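Local coordinates for protein glycoside hydrolase family 81 (Clostridium thermocellum, PDB 6FOP) that probably hydrolyses beta-1,3-glucans such as laminarin, as a family 81 glycoside hydrolase of the clostridial cellulosome, at residues Gly159-Gly164 against Tyr220-Val225; Leu174-Pro177 against Lys181-Gly184. All blocks are in the same frame, centred on the assembly; numbering follows the deposited sequence.

How the contacts relate
The two contacts have centres 9 Å apart. Contact 2 is nested inside the loop that contact 1 closes. Strands 162-167 and 170-175, one from each contact, pair side by side in the same antiparallel sheet. Several polar links join the contacts, among them backbone hydrogen bonds between Leu163 and Leu174 and between Gln161 and Ala176. Trp182 NE1 gives a further one to Ser160 O at 2.7 Å. Tyr222 OH lies 2.7 Å from Ala176 O, in a probable but weak hydrogen bond. Ala221 CB packs on Phe175 CG at 3.3 Å. Both contacts lie in the beta-rich part, their centres about 34 and 39 Å from the chain centre. The Leu174 side chain is about 12 Å from a bound magnesium.

Contact 1. Residues Gly159-Gly164 against Tyr220-Val225; sequences GSQCLG and YAYCFV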
ATOM      1  N   GLY A 159      35.505 -11.944  26.543  1.00 22.26           N
ATOM      2  CA  GLY A 159      36.005 -10.585  26.675  1.00 22.94           C
ATOM      3  C   GLY A 159      35.865  -9.697  25.456  1.00 21.04           C
ATOM      4  O   GLY A 159      36.242  -8.535  25.514  1.00 24.67           O
ATOM      5  N   SER A 160      35.335 -10.207  24.348  1.00 21.02           N
ATOM      6  CA  SER A 160      35.249  -9.383  23.138  1.00 21.60           C
ATOM      7  C   SER A 160      34.005  -8.513  23.165  1.00 20.90           C
ATOM      8  O   SER A 160      33.020  -8.812  23.848  1.00 21.84           O
ATOM      9  CB  SER A 160      35.265 -10.229  21.879  1.00 25.36           C
ATOM     10  OG  SER A 160      34.208 -11.137  21.895  1.00 24.27           O
ATOM     11  N   GLN A 161      34.075  -7.414  22.436  1.00 20.15           N
ATOM     12  CA  GLN A 161      32.965  -6.458  22.376  1.00 20.79           C
ATOM     13  C   GLN A 161      31.738  -6.969  21.615  1.00 19.91           C
ATOM     14  O   GLN A 161      30.591  -6.616  21.931  1.00 19.78           O
ATOM     15  CB  GLN A 161      33.490  -5.182  21.738  1.00 21.87           C
ATOM     16  CG  GLN A 161      32.450  -4.145  21.714  1.00 21.65           C
ATOM     17  CD  GLN A 161      32.900  -2.799  21.304  1.00 20.60           C
ATOM     18  OE1 GLN A 161      34.026  -2.568  20.879  1.00 24.72           O
ATOM     19  NE2 GLN A 161      31.974  -1.878  21.402  1.00 20.78           N
ATOM     20  N   CYS A 162      32.002  -7.802  20.618  1.00 19.22           N
ATOM     21  CA  CYS A 162      30.976  -8.405  19.821  1.00 17.76           C
ATOM     22  C   CYS A 162      31.219  -9.870  19.665  1.00 18.55           C
ATOM     23  O   CYS A 162      32.352 -10.341  19.842  1.00 20.66           O
ATOM     24  CB  CYS A 162      30.804  -7.686  18.483  1.00 21.09           C
ATOM     25  SG  CYS A 162      31.913  -8.138  17.149  1.00 25.25           S
ATOM     26  N   LEU A 163      30.143 -10.587  19.330  1.00 18.19           N
ATOM     27  CA  LEU A 163      30.230 -11.995  18.969  1.00 18.09           C
ATOM     28  C   LEU A 163      29.645 -12.171  17.596  1.00 19.20           C
ATOM     29  O   LEU A 163      28.678 -11.483  17.239  1.00 19.67           O
ATOM     30  CB  LEU A 163      29.445 -12.893  19.942  1.00 19.05           C
ATOM     31  CG  LEU A 163      29.820 -12.821  21.420  1.00 20.01           C
ATOM     32  CD1 LEU A 163      28.883 -13.702  22.226  1.00 20.81           C
ATOM     33  CD2 LEU A 163      31.271 -13.225  21.671  1.00 22.11           C
ATOM     34  N   GLY A 164      30.262 -13.046  16.829  1.00 18.73           N
ATOM     35  CA  GLY A 164      29.677 -13.535  15.588  1.00 18.86           C
ATOM     36  C   GLY A 164      29.162 -14.933  15.836  1.00 18.57           C
ATOM     37  O   GLY A 164      29.931 -15.798  16.276  1.00 19.76           O
ATOM     38  N   TYR A 220      28.935   0.026  12.092  1.00 15.22           N
ATOM     39  CA  TYR A 220      27.671   0.794  12.148  1.00 13.86           C
ATOM     40  C   TYR A 220      26.674   0.290  13.186  1.00 13.79           C
ATOM     41  O   TYR A 220      25.587   0.822  13.313  1.00 14.39           O
ATOM     42  CB  TYR A 220      27.044   0.870  10.742  1.00 15.26           C
ATOM     43  CG  TYR A 220      27.993   1.520   9.768  1.00 15.45           C
ATOM     44  CD1 TYR A 220      28.186   2.901   9.772  1.00 15.51           C
ATOM     45  CD2 TYR A 220      28.812   0.739   8.934  1.00 16.68           C
ATOM     46  CE1 TYR A 220      29.087   3.500   8.908  1.00 16.74           C
ATOM     47  CE2 TYR A 220      29.720   1.328   8.088  1.00 18.11           C
ATOM     48  CZ  TYR A 220      29.858   2.707   8.087  1.00 17.96           C
ATOM     49  OH  TYR A 220      30.753   3.275   7.252  1.00 22.43           O
ATOM     50  N   ALA A 221      27.084  -0.672  14.022  1.00 12.90           N
ATOM     51  CA  ALA A 221      26.167  -1.297  14.992  1.00 13.36           C
ATOM     52  C   ALA A 221      25.716  -0.376  16.101  1.00 12.79           C
ATOM     53  O   ALA A 221      24.701  -0.648  16.769  1.00 13.96           O
ATOM     54  CB  ALA A 221      26.775  -2.571  15.596  1.00 14.29           C
ATOM     55  N   TYR A 222      26.476   0.688  16.338  1.00 12.83           N
ATOM     56  CA  TYR A 222      26.193   1.619  17.404  1.00 13.43           C
ATOM     57  C   TYR A 222      25.548   2.901  16.939  1.00 13.74           C
ATOM     58  O   TYR A 222      25.423   3.838  17.714  1.00 14.88           O
ATOM     59  CB  TYR A 222      27.459   1.840  18.287  1.00 13.93           C
ATOM     60  CG  TYR A 222      28.053   0.514  18.721  1.00 14.25           C
ATOM     61  CD1 TYR A 222      27.416  -0.257  19.675  1.00 14.52           C
ATOM     62  CD2 TYR A 222      29.162  -0.010  18.100  1.00 14.99           C
ATOM     63  CE1 TYR A 222      27.905  -1.514  20.042  1.00 15.28           C
ATOM     64  CE2 TYR A 222      29.677  -1.263  18.463  1.00 15.28           C
ATOM     65  CZ  TYR A 222      29.057  -2.001  19.451  1.00 14.56           C
ATOM     66  OH  TYR A 222      29.567  -3.236  19.794  1.00 15.66           O
ATOM     67  N   CYS A 223      25.132   2.932  15.671  1.00 13.25           N
ATOM     68  CA  CYS A 223      24.396   4.062  15.103  1.00 13.23           C
ATOM     69  C   CYS A 223      22.926   3.682  15.148  1.00 12.79           C
ATOM     70  O   CYS A 223      22.379   3.096  14.215  1.00 13.33           O
ATOM     71  CB  CYS A 223      24.890   4.345  13.692  1.00 14.93           C
ATOM     72  SG  CYS A 223      26.575   4.995  13.647  1.00 15.98           S
ATOM     73  N   PHE A 224      22.296   3.931  16.277  1.00 12.94           N
ATOM     74  CA  PHE A 224      20.923   3.479  16.508  1.00 13.14           C
ATOM     75  C   PHE A 224      19.959   4.377  15.730  1.00 12.51           C
ATOM     76  O   PHE A 224      20.010   5.598  15.835  1.00 13.95           O
ATOM     77  CB  PHE A 224      20.590   3.543  17.998  1.00 13.50           C
ATOM     78  CG  PHE A 224      21.133   2.390  18.817  1.00 13.49           C
ATOM     79  CD1 PHE A 224      22.279   1.686  18.458  1.00 13.08           C
ATOM     80  CD2 PHE A 224      20.468   2.026  19.985  1.00 13.07           C
ATOM     81  CE1 PHE A 224      22.734   0.628  19.238  1.00 13.84           C
ATOM     82  CE2 PHE A 224      20.927   0.977  20.747  1.00 13.50           C
ATOM     83  CZ  PHE A 224      22.041   0.280  20.369  1.00 13.80           C
ATOM     84  N   VAL A 225      19.065   3.754  14.953  1.00 12.93           N
ATOM     85  CA  VAL A 225      18.061   4.515  14.208  1.00 13.57           C
ATOM     86  C   VAL A 225      17.001   5.004  15.168  1.00 13.61           C
ATOM     87  O   VAL A 225      16.382   4.216  15.860  1.00 16.66           O
ATOM     88  CB  VAL A 225      17.448   3.688  13.070  1.00 14.24           C
ATOM     89  CG1 VAL A 225      16.326   4.481  12.410  1.00 14.83           C
ATOM     90  CG2 VAL A 225      18.515   3.373  12.045  1.00 14.62           C
TER
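Gln161 and Tyr222 make this contact, their side chains coming from opposite directions. The Gln161 chain leaves CA with CG trans to the backbone N (chi1 -177°) and runs on extended, which carries the amide to the phenol end. NE2 lies 3.2 Å from Tyr222 OH and 3.5 Å from Tyr222 CZ. Gln161 CG sits 3.6 Å from the same Tyr222 OH. The amide and ring planes are 25° apart, and NE2 meets the ring obliquely.

The packed part is on the tyrosine side. Tyr222 is buried, third in a type I turn from Tyr220 to Cys223. Ala221 CB sits over the centre of one ring face, 4.2 Å above the plane. Phe175 and Tyr200 also touch Tyr222. The looser side is the loop before strand 162-167. Here Gln161 and Ser160 are partly exposed and Gly159 is exposed.

The contact joins this loop to the turn that leads into strand 223-235. It is small and largely polar. Gln161 NE2 bonds to Glu253 OE2 and to Ala176 O, which also takes a weak bond from Tyr222 OH. OE1 accepts from Lys218 NZ. An anion at the nitrogen and a cation at the oxygen probably fix the amide's orientation.

Contact 2. Residues Leu174-Pro177 against Lys181-Gly184; sequences LFAP and KWQG
Trp182 reaches across to Leu174 and Ala176 with the far end of its indole. Its CB points toward the 174-177 segment. CG lies beside the backbone N and anti to the carbonyl carbon. With chi1 -53° and chi2 88° the six-membered ring ends up toward that segment. Along the near part of the indole the neighbour is Leu163 of the adjoining strand, with Leu163 CD1 3.6 Å from Trp182 CD2. At the five-membered ring, NE1 has its polar partner in Ser160 O, so this buried N-H is satisfied. Further out, Trp182 CZ2 meets Ala176 CB at 3.7 Å. The outermost carbon, Trp182 CH2, lies between the Leu174 CB methylene, at 3.8 Å, and the Ala176 CB methyl, at 3.9 Å. The carbonyl Leu174 O also comes within 3.8 Å of Trp182 CZ2.

The two segments form a beta-arch. Strand 170-175 belongs to one antiparallel sheet, and after a short bend the chain enters strand 181-183, an outermost strand of another. No hydrogen bond joins the segments. The CA atoms of Ala176 and Lys181, the nearest across the arch, are 8.4 Å apart, and side chains fill the gap. Trp182 also touches Phe201 from the first sheet and Ile190 and Cys192 from its own, so it packs between the sheets. Ala176 adds its own touch on Cys192. Lys181 points its CB away from the 174-177 segment, and both Lys181 and Gln183 are exposed on the outer side of this edge strand.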
ATOM      1  N   LEU A 174      26.300  -9.902  17.441  1.00 16.55           N
ATOM      2  CA  LEU A 174      25.778  -9.420  18.728  1.00 15.61           C
ATOM      3  C   LEU A 174      26.726  -8.345  19.195  1.00 15.07           C
ATOM      4  O   LEU A 174      27.914  -8.619  19.391  1.00 16.94           O
ATOM      5  CB  LEU A 174      25.684 -10.543  19.744  1.00 16.99           C
ATOM      6  CG  LEU A 174      25.001 -11.834  19.334  1.00 18.49           C
ATOM      7  CD1 LEU A 174      25.094 -12.838  20.462  1.00 20.54           C
ATOM      8  CD2 LEU A 174      23.546 -11.594  18.938  1.00 19.66           C
ATOM      9  N   PHE A 175      26.222  -7.117  19.307  1.00 14.52           N
ATOM     10  CA  PHE A 175      27.079  -5.932  19.506  1.00 15.14           C
ATOM     11  C   PHE A 175      26.814  -5.272  20.831  1.00 15.26           C
ATOM     12  O   PHE A 175      25.750  -4.677  21.054  1.00 15.26           O
ATOM     13  CB  PHE A 175      26.857  -4.922  18.372  1.00 14.82           C
ATOM     14  CG  PHE A 175      27.044  -5.528  17.011  1.00 14.49           C
ATOM     15  CD1 PHE A 175      28.317  -5.804  16.517  1.00 15.72           C
ATOM     16  CD2 PHE A 175      25.943  -5.811  16.188  1.00 15.13           C
ATOM     17  CE1 PHE A 175      28.487  -6.376  15.255  1.00 16.70           C
ATOM     18  CE2 PHE A 175      26.110  -6.394  14.929  1.00 15.78           C
ATOM     19  CZ  PHE A 175      27.382  -6.652  14.444  1.00 15.52           C
ATOM     20  N   ALA A 176      27.783  -5.398  21.736  1.00 15.90           N
ATOM     21  CA  ALA A 176      27.686  -4.856  23.094  1.00 15.80           C
ATOM     22  C   ALA A 176      28.492  -3.577  23.246  1.00 16.04           C
ATOM     23  O   ALA A 176      29.375  -3.291  22.442  1.00 15.13           O
ATOM     24  CB  ALA A 176      28.154  -5.895  24.083  1.00 17.92           C
ATOM     25  N   PRO A 177      28.198  -2.804  24.294  1.00 14.87           N
ATOM     26  CA  PRO A 177      29.056  -1.657  24.580  1.00 15.93           C
ATOM     27  C   PRO A 177      30.499  -2.043  24.872  1.00 15.80           C
ATOM     28  O   PRO A 177      30.767  -3.150  25.408  1.00 16.22           O
ATOM     29  CB  PRO A 177      28.425  -1.055  25.838  1.00 15.59           C
ATOM     30  CG  PRO A 177      27.002  -1.521  25.844  1.00 14.62           C
ATOM     31  CD  PRO A 177      27.080  -2.911  25.248  1.00 14.60           C
ATOM     32  N   LYS A 181      31.288  -7.962  28.913  1.00 19.15           N
ATOM     33  CA  LYS A 181      31.743  -9.334  28.932  1.00 20.00           C
ATOM     34  C   LYS A 181      30.574 -10.218  28.588  1.00 20.05           C
ATOM     35  O   LYS A 181      29.426  -9.768  28.605  1.00 22.39           O
ATOM     36  CB  LYS A 181      32.304  -9.718  30.316  1.00 21.44           C
ATOM     37  CG  LYS A 181      33.429  -8.822  30.806  1.00 26.96           C
ATOM     38  CD  LYS A 181      34.692  -9.001  29.967  1.00 34.64           C
ATOM     39  CE  LYS A 181      35.970  -8.635  30.721  1.00 43.81           C
ATOM     40  NZ  LYS A 181      36.190  -7.170  30.712  1.00 51.17           N
ATOM     41  N   TRP A 182      30.855 -11.485  28.298  1.00 21.43           N
ATOM     42  CA  TRP A 182      29.790 -12.438  27.948  1.00 23.60           C
ATOM     43  C   TRP A 182      29.883 -13.670  28.818  1.00 24.65           C
ATOM     44  O   TRP A 182      30.958 -14.217  28.995  1.00 26.51           O
ATOM     45  CB  TRP A 182      29.866 -12.871  26.493  1.00 23.35           C
ATOM     46  CG  TRP A 182      29.909 -11.736  25.489  1.00 21.57           C
ATOM     47  CD1 TRP A 182      31.024 -11.110  25.042  1.00 22.72           C
ATOM     48  CD2 TRP A 182      28.804 -11.139  24.768  1.00 20.88           C
ATOM     49  NE1 TRP A 182      30.704 -10.155  24.124  1.00 22.38           N
ATOM     50  CE2 TRP A 182      29.352 -10.167  23.922  1.00 20.50           C
ATOM     51  CE3 TRP A 182      27.409 -11.343  24.751  1.00 21.24           C
ATOM     52  CZ2 TRP A 182      28.569  -9.383  23.071  1.00 21.14           C
ATOM     53  CZ3 TRP A 182      26.632 -10.557  23.888  1.00 20.45           C
ATOM     54  CH2 TRP A 182      27.221  -9.592  23.084  1.00 20.79           C
ATOM     55  N   GLN A 183      28.740 -14.070  29.357  1.00 24.76           N
ATOM     56  CA  GLN A 183      28.629 -15.261  30.185  1.00 26.81           C
ATOM     57  C   GLN A 183      27.773 -16.256  29.437  1.00 26.90           C
ATOM     58  O   GLN A 183      26.792 -15.893  28.761  1.00 28.05           O
ATOM     59  CB  GLN A 183      27.926 -14.936  31.502  1.00 33.73           C
ATOM     60  CG  GLN A 183      28.781 -14.224  32.526  1.00 39.53           C
ATOM     61  CD  GLN A 183      28.081 -14.058  33.871  1.00 45.52           C
ATOM     62  OE1 GLN A 183      26.987 -14.608  34.107  1.00 51.03           O
ATOM     63  NE2 GLN A 183      28.710 -13.293  34.764  1.00 50.36           N
ATOM     64  N   GLY A 184      28.135 -17.512  29.539  1.00 26.84           N
ATOM     65  CA  GLY A 184      27.329 -18.573  28.965  1.00 24.93           C
ATOM     66  C   GLY A 184      27.630 -18.983  27.546  1.00 27.76           C
ATOM     67  O   GLY A 184      26.897 -19.784  26.987  1.00 33.71           O
TER